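Local coordinates for trypsin-resistant surface T6 protein (Streptococcus pyogenes serotype M6, PDB 4P0D), which forms the repeating backbone subunit of the pilus on the surface of serotype M6 Streptococcus pyogenes, where it acts as the T6 antigen, at residues K164-G169 against K314-Y319; G156-V161 against V365-Y370; N230-I235 against S246-S251; V211-K216 against I255-S260; L10-I15 against S141-S146. The protein carries 1 engineered substitution. All coordinates share one frame; numbering follows the deposited sequence.

The five contacts are spread along an elongated, three-domain pilin. Contacts 1 and 2 form one cluster, with centres about 8 Å apart, where strands 158-160 and 163-165 meet residues 314-319 and 365-370. Y319 OH lies 2.6 Å from D160 OD2, a probable hydrogen bond between the two contacts. Contacts 3 and 4 form a second cluster in the Cna-B-like domain. Their centres are about 11 Å apart, and I233 CD1 packs on W213 CB at 3.9 Å. The centre of contact 4 is about 27 Å from that of contact 1. Contact 5 stands apart in the T6 Ig-like domain, its centre about 31 Å from that of contact 3. The side chain of K11 there is about 7 Å from the bound calcium ion.

Contact 1. Residues K164-G169 against K314-Y319; sequences KTTSLG and KIVYTY
T165 and Y317 form a single beta bridge, an isolated backbone pairing rather than a continuous ladder. It joins short strand 163-165 to the chain that leaves strand 307-316 and heads into strand 320-327. The two touching parts run 52° apart.

Two hydrogen bonds make the bridge. Y317 N donates to K164 O at 2.9 Å. T166 N donates to Y317 O at 2.8 Å. Two CA-H...O contacts add to these, and the T165 CA to Y317 O approach of 3.1 Å is the shorter. Water 1 extends the link: it accepts from K164 N and donates to I315 O.

Apolar packing lies beside the backbone bonds. T166 CG2 presses on V316 CG1 at 3.4 Å, tighter than usual, and the two side chains cross at about a right angle. T166 and T318 instead lie side by side and point the same way, with their CG2 methyls 3.7 Å apart. L172 of strand 171-179 also packs on T166 and V316.

Several polar ends have partners outside the two segments. T165 OG1 bonds with I158 O and S367 N. K164 NZ makes a salt bridge with D159, and Y319 OH hydrogen-bonds D160 OD2. T165 OG1 lies between the backbone N and the carbonyl carbon (chi1 72°), which puts CG2 beside the N and 3.7 Å from Y319 OH.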
# COMPACT_ATOMS: atom_id res chain seq x y z
N LYS A 164 10.52 -12.42 -0.56
CA LYS A 164 9.69 -12.99 0.49
C LYS A 164 8.73 -14.01 -0.10
O LYS A 164 8.00 -13.72 -1.02
CB LYS A 164 8.99 -11.89 1.30
CG LYS A 164 10.01 -11.02 2.04
CD LYS A 164 9.39 -10.10 3.07
CE LYS A 164 10.44 -9.18 3.69
NZ LYS A 164 11.40 -9.91 4.60
N THR A 165 8.77 -15.23 0.44
CA THR A 165 7.97 -16.34 -0.09
C THR A 165 7.00 -16.90 0.96
O THR A 165 7.18 -16.72 2.15
CB THR A 165 8.87 -17.48 -0.61
OG1 THR A 165 9.47 -18.17 0.49
CG2 THR A 165 9.98 -16.93 -1.51
N THR A 166 5.98 -17.59 0.49
CA THR A 166 4.97 -18.14 1.38
C THR A 166 4.34 -19.40 0.77
O THR A 166 4.73 -19.85 -0.33
CB THR A 166 3.88 -17.07 1.64
OG1 THR A 166 3.01 -17.52 2.69
CG2 THR A 166 3.09 -16.82 0.40
N SER A 167 3.37 -19.97 1.46
CA SER A 167 2.75 -21.20 1.01
C SER A 167 1.24 -21.14 1.22
O SER A 167 0.74 -20.32 2.01
CB SER A 167 3.37 -22.38 1.75
OG SER A 167 3.07 -22.31 3.14
N LEU A 168 0.52 -22.00 0.51
CA LEU A 168 -0.95 -22.11 0.67
C LEU A 168 -1.33 -22.32 2.13
O LEU A 168 -0.76 -23.18 2.82
CB LEU A 168 -1.49 -23.27 -0.17
CG LEU A 168 -2.97 -23.61 0.01
CD1 LEU A 168 -3.83 -22.48 -0.55
CD2 LEU A 168 -3.28 -24.91 -0.71
N GLY A 169 -2.27 -21.53 2.61
CA GLY A 169 -2.75 -21.62 3.99
C GLY A 169 -1.93 -20.84 5.00
O GLY A 169 -2.26 -20.87 6.17
N LYS A 314 4.15 -4.65 -1.15
CA LYS A 314 5.04 -5.78 -0.91
C LYS A 314 4.56 -6.93 -1.78
O LYS A 314 3.37 -7.18 -1.90
CB LYS A 314 5.05 -6.17 0.57
CG LYS A 314 5.57 -5.09 1.52
CD LYS A 314 7.05 -4.74 1.32
CE LYS A 314 7.96 -5.95 1.41
NZ LYS A 314 9.36 -5.60 1.06
N ILE A 315 5.48 -7.61 -2.43
CA ILE A 315 5.12 -8.74 -3.27
C ILE A 315 5.56 -9.96 -2.52
O ILE A 315 6.70 -10.02 -2.00
CB ILE A 315 5.80 -8.67 -4.66
CG1 ILE A 315 5.63 -7.29 -5.29
CG2 ILE A 315 5.25 -9.74 -5.60
CD1 ILE A 315 6.54 -7.08 -6.49
N VAL A 316 4.68 -10.94 -2.44
CA VAL A 316 5.05 -12.19 -1.84
C VAL A 316 4.94 -13.28 -2.90
O VAL A 316 4.02 -13.27 -3.70
CB VAL A 316 4.20 -12.49 -0.60
CG1 VAL A 316 4.58 -13.83 -0.02
CG2 VAL A 316 4.41 -11.39 0.44
N TYR A 317 5.90 -14.19 -2.89
CA TYR A 317 6.05 -15.21 -3.95
C TYR A 317 5.72 -16.62 -3.46
O TYR A 317 5.85 -16.94 -2.28
CB TYR A 317 7.47 -15.16 -4.48
CG TYR A 317 7.79 -13.84 -5.15
CD1 TYR A 317 7.39 -13.59 -6.46
CD2 TYR A 317 8.45 -12.83 -4.46
CE1 TYR A 317 7.67 -12.38 -7.07
CE2 TYR A 317 8.73 -11.62 -5.08
CZ TYR A 317 8.34 -11.41 -6.38
OH TYR A 317 8.60 -10.21 -6.99
N THR A 318 5.27 -17.47 -4.38
CA THR A 318 5.13 -18.90 -4.11
C THR A 318 5.68 -19.67 -5.30
O THR A 318 5.74 -19.13 -6.42
CB THR A 318 3.66 -19.34 -3.90
OG1 THR A 318 2.96 -19.34 -5.15
CG2 THR A 318 2.93 -18.43 -2.96
N TYR A 319 6.02 -20.93 -5.06
CA TYR A 319 6.47 -21.85 -6.10
C TYR A 319 5.64 -23.12 -6.03
O TYR A 319 4.89 -23.35 -5.08
CB TYR A 319 7.94 -22.22 -5.89
CG TYR A 319 8.83 -21.02 -5.63
CD1 TYR A 319 9.06 -20.07 -6.62
CD2 TYR A 319 9.40 -20.81 -4.37
CE1 TYR A 319 9.85 -18.96 -6.39
CE2 TYR A 319 10.21 -19.70 -4.13
CZ TYR A 319 10.43 -18.77 -5.14
OH TYR A 319 11.22 -17.66 -4.90
O HOH W 1 9.40 -10.15 -1.87

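Contact 2. Residues G156-V161 against V365-Y370; sequences GTIDDV and VSSGKY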
# COMPACT_ATOMS: atom_id res chain seq x y z
N GLY A 156 5.73 -13.28 8.45
CA GLY A 156 5.04 -14.57 8.32
C GLY A 156 5.53 -15.33 7.09
O GLY A 156 5.10 -16.46 6.84
N THR A 157 6.43 -14.69 6.35
CA THR A 157 6.99 -15.19 5.11
C THR A 157 8.34 -15.84 5.37
O THR A 157 8.91 -15.74 6.48
CB THR A 157 7.22 -14.02 4.12
OG1 THR A 157 7.87 -12.95 4.81
CG2 THR A 157 5.90 -13.50 3.51
N ILE A 158 8.87 -16.49 4.33
CA ILE A 158 10.17 -17.12 4.39
C ILE A 158 11.08 -16.41 3.39
O ILE A 158 10.75 -16.33 2.21
CB ILE A 158 10.07 -18.60 3.98
CG1 ILE A 158 9.13 -19.37 4.93
CG2 ILE A 158 11.45 -19.24 3.92
CD1 ILE A 158 9.67 -19.52 6.33
N ASP A 159 12.22 -15.89 3.85
CA ASP A 159 13.13 -15.15 2.98
C ASP A 159 13.86 -16.09 2.02
O ASP A 159 14.48 -17.06 2.44
CB ASP A 159 14.16 -14.34 3.79
CG ASP A 159 13.57 -13.05 4.38
OD1 ASP A 159 12.68 -12.43 3.77
OD2 ASP A 159 14.03 -12.65 5.47
N ASP A 160 13.75 -15.78 0.74
CA ASP A 160 14.47 -16.48 -0.31
C ASP A 160 15.39 -15.47 -1.00
O ASP A 160 14.99 -14.80 -1.95
CB ASP A 160 13.45 -17.05 -1.30
CG ASP A 160 14.10 -17.80 -2.45
OD1 ASP A 160 15.30 -18.11 -2.35
OD2 ASP A 160 13.40 -18.05 -3.45
N VAL A 161 16.62 -15.34 -0.48
CA VAL A 161 17.52 -14.25 -0.87
C VAL A 161 16.75 -12.93 -0.62
O VAL A 161 16.32 -12.69 0.52
CB VAL A 161 18.06 -14.45 -2.31
CG1 VAL A 161 19.29 -13.59 -2.58
CG2 VAL A 161 18.46 -15.92 -2.52
N VAL A 365 4.02 -23.51 -2.48
CA VAL A 365 4.98 -23.68 -1.42
C VAL A 365 5.99 -22.53 -1.34
O VAL A 365 6.30 -21.90 -2.34
CB VAL A 365 5.75 -25.02 -1.57
CG1 VAL A 365 4.77 -26.18 -1.59
CG2 VAL A 365 6.62 -25.05 -2.83
N SER A 366 6.52 -22.30 -0.14
CA SER A 366 7.55 -21.28 0.06
C SER A 366 8.90 -21.86 -0.33
O SER A 366 9.04 -23.07 -0.51
CB SER A 366 7.58 -20.87 1.51
OG SER A 366 8.09 -21.93 2.32
N SER A 367 9.92 -21.01 -0.40
CA SER A 367 11.28 -21.49 -0.60
C SER A 367 11.60 -22.47 0.51
O SER A 367 11.16 -22.28 1.66
CB SER A 367 12.27 -20.34 -0.62
OG SER A 367 12.31 -19.67 0.64
N GLY A 368 12.33 -23.54 0.18
CA GLY A 368 12.68 -24.53 1.18
C GLY A 368 12.95 -25.90 0.61
O GLY A 368 12.97 -26.09 -0.61
N LYS A 369 13.18 -26.87 1.50
CA LYS A 369 13.44 -28.26 1.12
C LYS A 369 12.18 -29.08 1.33
O LYS A 369 11.51 -28.94 2.38
CB LYS A 369 14.57 -28.86 1.98
CG LYS A 369 15.88 -28.07 1.99
N TYR A 370 11.87 -29.95 0.37
CA TYR A 370 10.67 -30.79 0.43
C TYR A 370 10.99 -32.24 0.10
O TYR A 370 12.08 -32.55 -0.37
CB TYR A 370 9.58 -30.25 -0.50
CG TYR A 370 9.19 -28.86 -0.11
CD1 TYR A 370 9.93 -27.76 -0.56
CD2 TYR A 370 8.13 -28.63 0.76
CE1 TYR A 370 9.60 -26.48 -0.18
CE2 TYR A 370 7.79 -27.34 1.14
CZ TYR A 370 8.53 -26.27 0.68
OH TYR A 370 8.20 -25.00 1.06
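The carboxylate of D160 has S367 above its plane: S367 CB stands 3.6 Å from D160 CG. The D160 CG is anti to the backbone N (chi1 180°), which puts CG under S367 CB. The polar end of D160 is occupied by other residues. Its OD2 bonds with Y319 OH and W394 N, so OD2 has two partners, both outside the segments. The other flat group is the Y370 ring. Its OH donates to S366 O at 2.6 Å, from above the plane of that carbonyl. This ties the loop at S366 back to strand 368-376 and anchors the two serines.

No hydrogen bond crosses between the two segments, and the contact is van der Waals packing. I158 forks over the two serines. Its CG2 reaches S367 OG at 3.4 Å, while CG1 lies 3.8 Å from S366 OG. S367 OG is also 3.5 Å from D160 CB, which leaves it flanked by I158 and D160. The contact lies at the surface, with I158 exposed.

Residues 365-370 belong to the prealbumin-like domain, and the contact joins that domain to strand 158-160. T165 of the neighbouring strand 163-165 bridges the two segments. Y370 packs against strands 320-327 and 388-392. The loop before strand 368-376 rests on the two-stranded antiparallel sheet of 158-160 and 163-165.

Contact 3. Residues N230-I235 against S246-S251; sequences NTKIGI and SFIYDS
I233 meets S251 with CB and CG2, and I248 and F247 with its carbonyl. It has the largest buried area of the contact. S251 is modelled in two conformers. In the one described, its OG sits 3.2 Å from I233 CA and near I233 CB. In this conformer the hydroxyl donates to I248 O at 2.7 Å, in the carbonyl plane and on a lone pair. It then spans the turn that its own chain makes at 249-251. Both details hold for that conformer alone and are less certain than the backbone bonds.

I248 joins the two strands through its backbone. I248 N donates to I233 O at 2.9 Å, from well above the plane of that carbonyl. The same I233 O lies at the edge of the F247 ring, in its plane, 3.3 Å from CD1. The side chain of I248 reaches across: its CD1 lies 3.4 Å from K232 O and packs on the aliphatic part of K232.

This is the open end, away from the turn, of the beta hairpin of strands 231-238 and 242-247 in the Cna-B-like domain. I235 and S246 form a hydrogen-bonded antiparallel pair, with each N donating to the other's O at 3.0 Å. G234 and F247 make the next, non-hydrogen-bonded pair.

G234 CA comes 3.9 Å from F247 CA. A side chain at G234 would run into S246 O and F247 CD1, so glycine permits this close approach. F247 packs further on V192 and V194 of strand 192-197, and I233 on V226 and V228 of strand 225-228.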
# COMPACT_ATOMS: atom_id res chain seq x y z
N ASN A 230 -11.64 7.10 24.59
CA ASN A 230 -12.97 7.68 24.35
C ASN A 230 -13.01 8.69 23.19
O ASN A 230 -13.99 9.41 23.02
CB ASN A 230 -13.59 8.30 25.63
CG ASN A 230 -14.15 7.27 26.59
OD1 ASN A 230 -14.57 6.18 26.19
ND2 ASN A 230 -14.20 7.62 27.88
N THR A 231 -11.95 8.72 22.40
CA THR A 231 -11.85 9.61 21.26
C THR A 231 -11.95 8.79 19.99
O THR A 231 -11.29 7.77 19.85
CB THR A 231 -10.51 10.35 21.25
OG1 THR A 231 -10.41 11.14 22.43
CG2 THR A 231 -10.36 11.24 20.03
N LYS A 232 -12.77 9.24 19.07
CA LYS A 232 -12.81 8.64 17.74
C LYS A 232 -11.72 9.27 16.86
O LYS A 232 -11.79 10.46 16.53
CB LYS A 232 -14.18 8.88 17.12
CG LYS A 232 -14.39 8.14 15.82
CD LYS A 232 -15.47 8.79 14.98
CE LYS A 232 -16.83 8.20 15.26
NZ LYS A 232 -17.83 8.78 14.31
N ILE A 233 -10.71 8.50 16.49
CA ILE A 233 -9.62 9.05 15.67
C ILE A 233 -9.78 8.73 14.19
O ILE A 233 -9.02 9.22 13.36
CB ILE A 233 -8.22 8.58 16.13
CG1 ILE A 233 -8.05 7.07 16.00
CG2 ILE A 233 -7.98 9.04 17.56
CD1 ILE A 233 -6.62 6.60 16.16
N GLY A 234 -10.75 7.90 13.86
CA GLY A 234 -10.99 7.56 12.48
C GLY A 234 -12.13 6.57 12.34
O GLY A 234 -12.78 6.21 13.32
N ILE A 235 -12.36 6.13 11.11
CA ILE A 235 -13.40 5.16 10.79
C ILE A 235 -12.87 4.28 9.67
O ILE A 235 -12.29 4.78 8.69
CB ILE A 235 -14.71 5.82 10.31
CG1 ILE A 235 -15.20 6.87 11.31
CG2 ILE A 235 -15.80 4.78 10.12
CD1 ILE A 235 -16.48 7.53 10.85
N SER A 246 -10.30 6.36 7.09
CA SER A 246 -10.16 7.81 7.07
C SER A 246 -9.94 8.26 8.49
O SER A 246 -10.78 7.99 9.36
CB SER A 246 -11.41 8.48 6.47
OG SER A 246 -11.29 9.89 6.47
N PHE A 247 -8.83 8.95 8.74
CA PHE A 247 -8.58 9.50 10.08
C PHE A 247 -9.06 10.95 10.19
O PHE A 247 -9.25 11.63 9.19
CB PHE A 247 -7.10 9.45 10.43
CG PHE A 247 -6.56 8.05 10.61
CD1 PHE A 247 -6.75 7.37 11.80
CD2 PHE A 247 -5.82 7.44 9.60
CE1 PHE A 247 -6.24 6.10 11.98
CE2 PHE A 247 -5.31 6.17 9.77
CZ PHE A 247 -5.52 5.49 10.95
N ILE A 248 -9.24 11.38 11.43
CA ILE A 248 -9.64 12.74 11.75
C ILE A 248 -8.41 13.51 12.18
O ILE A 248 -7.94 13.40 13.33
CB ILE A 248 -10.71 12.72 12.88
CG1 ILE A 248 -11.86 11.80 12.47
CG2 ILE A 248 -11.17 14.15 13.19
CD1 ILE A 248 -12.93 11.62 13.53
N TYR A 249 -7.87 14.31 11.24
CA TYR A 249 -6.54 14.95 11.41
C TYR A 249 -6.32 15.57 12.78
O TYR A 249 -5.30 15.30 13.45
CB TYR A 249 -6.31 16.02 10.34
CG TYR A 249 -4.95 16.69 10.45
CD1 TYR A 249 -3.82 16.10 9.88
CD2 TYR A 249 -4.80 17.92 11.08
CE1 TYR A 249 -2.59 16.70 9.97
CE2 TYR A 249 -3.56 18.54 11.18
CZ TYR A 249 -2.46 17.92 10.61
OH TYR A 249 -1.23 18.51 10.65
N ASP A 250 -7.26 16.40 13.19
CA ASP A 250 -7.14 17.14 14.45
C ASP A 250 -7.02 16.19 15.65
O ASP A 250 -6.23 16.46 16.57
CB ASP A 250 -8.28 18.15 14.61
CG ASP A 250 -8.19 19.31 13.62
OD1 ASP A 250 -7.08 19.61 13.14
OD2 ASP A 250 -9.22 19.94 13.33
N SER A 251 -7.75 15.06 15.63
CA SER A 251 -7.74 14.09 16.74
C SER A 251 -6.41 13.34 16.91
O SER A 251 -6.18 12.70 17.93
CB SER A 251 -8.86 13.06 16.56
OG SER A 251 -8.48 12.06 15.61

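Contact 4. Residues V211-K216 against I255-S260; sequences VEWKGK and ISPNIS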
# COMPACT_ATOMS: atom_id res chain seq x y z
N VAL A 211 -5.29 -0.88 15.08
CA VAL A 211 -4.73 0.45 14.98
C VAL A 211 -4.14 0.76 16.35
O VAL A 211 -4.82 0.60 17.36
CB VAL A 211 -5.83 1.49 14.61
CG1 VAL A 211 -5.30 2.89 14.73
CG2 VAL A 211 -6.38 1.25 13.22
N GLU A 212 -2.86 1.14 16.40
CA GLU A 212 -2.23 1.64 17.61
C GLU A 212 -1.97 3.12 17.39
O GLU A 212 -1.62 3.55 16.30
CB GLU A 212 -0.92 0.89 17.92
CG GLU A 212 -0.02 1.51 19.01
CD GLU A 212 1.13 2.36 18.45
OE1 GLU A 212 1.94 1.79 17.67
OE2 GLU A 212 1.25 3.58 18.80
N TRP A 213 -2.18 3.91 18.43
CA TRP A 213 -1.96 5.36 18.39
C TRP A 213 -1.57 5.79 19.80
O TRP A 213 -2.22 5.40 20.78
CB TRP A 213 -3.22 6.08 17.92
CG TRP A 213 -3.12 7.59 17.93
CD1 TRP A 213 -2.41 8.38 17.08
CD2 TRP A 213 -3.76 8.46 18.84
NE1 TRP A 213 -2.57 9.70 17.42
CE2 TRP A 213 -3.41 9.78 18.49
CE3 TRP A 213 -4.63 8.26 19.91
CZ2 TRP A 213 -3.89 10.89 19.18
CZ3 TRP A 213 -5.09 9.36 20.60
CH2 TRP A 213 -4.73 10.66 20.23
N LYS A 214 -0.49 6.55 19.90
CA LYS A 214 0.08 6.96 21.19
C LYS A 214 0.37 5.78 22.12
O LYS A 214 0.22 5.90 23.32
CB LYS A 214 -0.84 7.98 21.88
CG LYS A 214 -0.90 9.32 21.17
CD LYS A 214 -1.21 10.47 22.12
CE LYS A 214 -2.46 10.21 22.93
NZ LYS A 214 -3.09 11.48 23.37
N GLY A 215 0.76 4.65 21.56
CA GLY A 215 1.08 3.48 22.36
C GLY A 215 -0.13 2.82 23.01
O GLY A 215 0.03 2.08 23.98
N LYS A 216 -1.32 3.08 22.47
CA LYS A 216 -2.57 2.48 22.94
C LYS A 216 -3.26 1.77 21.78
O LYS A 216 -3.28 2.28 20.68
CB LYS A 216 -3.49 3.58 23.47
CG LYS A 216 -2.90 4.35 24.63
CD LYS A 216 -3.78 5.52 25.01
CE LYS A 216 -3.26 6.19 26.27
NZ LYS A 216 -4.35 6.94 26.94
N ILE A 255 0.52 12.84 15.91
CA ILE A 255 1.17 11.54 16.14
C ILE A 255 0.53 10.54 15.18
O ILE A 255 -0.69 10.43 15.13
CB ILE A 255 1.00 11.12 17.62
CG1 ILE A 255 1.87 12.00 18.51
CG2 ILE A 255 1.37 9.65 17.84
CD1 ILE A 255 1.43 12.03 19.97
N SER A 256 1.33 9.83 14.40
CA SER A 256 0.79 8.91 13.39
C SER A 256 0.35 7.60 14.02
O SER A 256 1.10 7.02 14.78
CB SER A 256 1.83 8.53 12.33
OG SER A 256 2.27 9.67 11.64
N PRO A 257 -0.83 7.11 13.65
CA PRO A 257 -1.25 5.78 14.07
C PRO A 257 -0.46 4.71 13.31
O PRO A 257 0.10 5.00 12.26
CB PRO A 257 -2.72 5.74 13.67
CG PRO A 257 -2.78 6.62 12.47
CD PRO A 257 -1.80 7.72 12.72
N ASN A 258 -0.38 3.51 13.88
CA ASN A 258 0.27 2.37 13.26
C ASN A 258 -0.81 1.32 13.01
O ASN A 258 -1.60 1.00 13.90
CB ASN A 258 1.38 1.85 14.18
CG ASN A 258 2.52 2.87 14.35
OD1 ASN A 258 2.96 3.50 13.38
ND2 ASN A 258 2.96 3.06 15.59
N ILE A 259 -0.90 0.84 11.76
CA ILE A 259 -1.99 -0.02 11.34
C ILE A 259 -1.43 -1.42 11.08
O ILE A 259 -0.40 -1.56 10.43
CB ILE A 259 -2.65 0.54 10.04
CG1 ILE A 259 -3.13 1.98 10.25
CG2 ILE A 259 -3.81 -0.34 9.56
CD1 ILE A 259 -3.84 2.55 9.05
N SER A 260 -2.13 -2.45 11.56
CA SER A 260 -1.77 -3.82 11.27
C SER A 260 -2.97 -4.61 10.77
O SER A 260 -4.12 -4.28 11.08
CB SER A 260 -1.16 -4.48 12.51
OG SER A 260 0.05 -3.82 12.76
O HOH W 2 1.33 6.17 17.53
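Antiparallel pairing of V211 and E212 with I259 and N258 joins strands 202-213 and 258-265 of the Cna-B-like domain. E212 and N258 are the hydrogen-bonded pair. E212 N donates to N258 O at 2.8 Å, and N258 N to E212 O at 2.7 Å. V211 and I259 are the adjacent non-hydrogen-bonded pair.

The side chains of E212 and N258 lie side by side and point the same way. E212 is modelled in two conformers. In the one described, N258 ND2 donates almost straight to OE1, on its syn side and 32° out of the carboxylate plane. The 2.6 Å length from ND2 to OE1 is very short and doubtful. The carboxylate and amide planes are 62° apart. The E212 chain bends at chi2 (-98°), which turns CD toward N258. OE2 of this conformer takes G215 N at 3.0 Å and a proton from water 2. That water also donates to S256 O and accepts from K214 N.

On the face of V211 and I259, V211 CG1 meets P257 CB at 4.0 Å in one of two P257 conformers.

W213 lays its ring edge to I255 O. W213 NE1 makes only a weak bond there, at 3.1 Å, and bonds more strongly with L252 O. I255 CD1 packs on K214 CD at 3.7 Å, the side chains crossing at about a right angle. K214 NZ goes on to salt bridges with E253 and E229.

W213 to K216 form a type I' turn, closed by backbone bonds in both directions. Such a turn is typical of a two-residue beta hairpin, here between strands 202-213 and 216-220.

Contact 5. Residues L10-I15 against S141-S146; sequences LKITNI and SVAKSS
S141 and T13 are joined by the backbone bonds of a parallel strand pair. S141 N donates to K11 O at 2.9 Å, and T13 N donates to S141 O at 3.0 Å. A143 N then donates to T13 O at 2.9 Å. A further bond comes from a side chain. N14 ND2 donates to A143 O at 3.1 Å, straight and close to the plane of its own amide, but tilted 32° from the plane of the A143 carbonyl. The N14 CG is anti to the backbone N (chi1 -160°), which carries the amide toward A143.

A CA-H...O contact lies between these bonds. I12 CA is 3.3 Å from S141 O, the carbonyl that also takes T13 N.

Packing differs on the two faces of the pair. On the face of I12 and S141, I12 CG2 meets A143 CB at 3.8 Å. I12 also packs on A98 of strand 94-101. On the face of T13 and V142, T13 OG1 touches V142 CG2 at 3.5 Å, and the two side chains cross obliquely. V142 CG1 meets N14 CB.

Strand 7-13 also pairs with strand 86-91, antiparallel. In the T6 Ig-like domain it therefore lies between that strand and 139-155, the strand that runs on toward the next domain. The side chain of K11 is about 7 Å from the calcium ion that S82 and T85 bind.

Both N and O of S141 are used in the pairing. The amide of N14 takes the next acceptor, A143 O, so hydrogen bonding between the segments continues one step past the end of strand 7-13.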
# COMPACT_ATOMS: atom_id res chain seq x y z
N LEU A 10 9.54 40.61 -4.16
CA LEU A 10 8.93 39.67 -3.24
C LEU A 10 9.52 38.29 -3.56
O LEU A 10 9.45 37.82 -4.69
CB LEU A 10 7.41 39.68 -3.39
CG LEU A 10 6.76 41.04 -3.16
CD1 LEU A 10 5.25 40.95 -3.34
CD2 LEU A 10 7.13 41.58 -1.78
N LYS A 11 10.10 37.66 -2.55
CA LYS A 11 10.92 36.49 -2.75
C LYS A 11 10.51 35.34 -1.83
O LYS A 11 10.22 35.54 -0.65
CB LYS A 11 12.38 36.86 -2.56
CG LYS A 11 13.36 35.70 -2.66
CD LYS A 11 14.79 36.22 -2.60
CE LYS A 11 15.81 35.10 -2.63
NZ LYS A 11 17.15 35.67 -2.98
N ILE A 12 10.51 34.14 -2.38
CA ILE A 12 10.24 32.95 -1.62
C ILE A 12 11.46 32.03 -1.75
O ILE A 12 11.94 31.79 -2.86
CB ILE A 12 8.99 32.22 -2.13
CG1 ILE A 12 7.77 33.15 -2.02
CG2 ILE A 12 8.73 30.96 -1.30
CD1 ILE A 12 6.56 32.68 -2.81
N THR A 13 12.00 31.58 -0.62
CA THR A 13 13.08 30.58 -0.62
C THR A 13 12.60 29.22 -0.11
O THR A 13 11.44 29.06 0.31
CB THR A 13 14.27 31.04 0.23
OG1 THR A 13 13.81 31.25 1.56
CG2 THR A 13 14.86 32.31 -0.32
N ASN A 14 13.49 28.23 -0.15
CA ASN A 14 13.20 26.87 0.31
C ASN A 14 12.08 26.20 -0.47
O ASN A 14 11.26 25.46 0.09
CB ASN A 14 12.88 26.82 1.82
CG ASN A 14 13.05 25.43 2.41
OD1 ASN A 14 13.99 24.72 2.04
ND2 ASN A 14 12.16 25.02 3.31
N ILE A 15 12.09 26.39 -1.79
CA ILE A 15 11.10 25.79 -2.66
C ILE A 15 11.63 24.44 -3.13
O ILE A 15 12.60 24.37 -3.90
CB ILE A 15 10.77 26.69 -3.86
CG1 ILE A 15 10.30 28.06 -3.38
CG2 ILE A 15 9.69 26.04 -4.73
CD1 ILE A 15 9.82 28.99 -4.48
N SER A 141 10.43 35.43 2.22
CA SER A 141 9.85 34.45 3.13
C SER A 141 10.36 33.05 2.82
O SER A 141 10.49 32.68 1.67
CB SER A 141 8.33 34.46 3.07
OG SER A 141 7.86 35.77 3.31
N VAL A 142 10.62 32.28 3.87
CA VAL A 142 11.01 30.86 3.74
C VAL A 142 9.75 29.99 3.64
O VAL A 142 8.90 29.96 4.54
CB VAL A 142 11.87 30.44 4.94
CG1 VAL A 142 12.29 28.98 4.83
CG2 VAL A 142 13.10 31.35 5.03
N ALA A 143 9.62 29.29 2.52
CA ALA A 143 8.49 28.43 2.32
C ALA A 143 8.58 27.31 3.33
O ALA A 143 9.68 26.91 3.75
CB ALA A 143 8.46 27.89 0.92
N LYS A 144 7.40 26.82 3.73
CA LYS A 144 7.27 25.73 4.68
C LYS A 144 6.39 24.61 4.10
O LYS A 144 5.24 24.82 3.72
CB LYS A 144 6.70 26.23 6.00
CG LYS A 144 6.59 25.12 7.05
CD LYS A 144 6.35 25.68 8.44
CE LYS A 144 5.74 24.63 9.36
NZ LYS A 144 5.75 25.11 10.77
N SER A 145 6.94 23.41 4.08
CA SER A 145 6.27 22.27 3.51
C SER A 145 6.52 21.01 4.35
O SER A 145 7.46 20.97 5.16
CB SER A 145 6.76 22.07 2.07
OG SER A 145 8.14 21.76 2.06
N SER A 146 5.69 19.99 4.14
CA SER A 146 5.88 18.67 4.73
C SER A 146 5.78 17.60 3.64
O SER A 146 5.14 17.79 2.61
CB SER A 146 4.85 18.45 5.85
OG SER A 146 3.51 18.53 5.37
O HOH W 3 9.94 23.35 1.31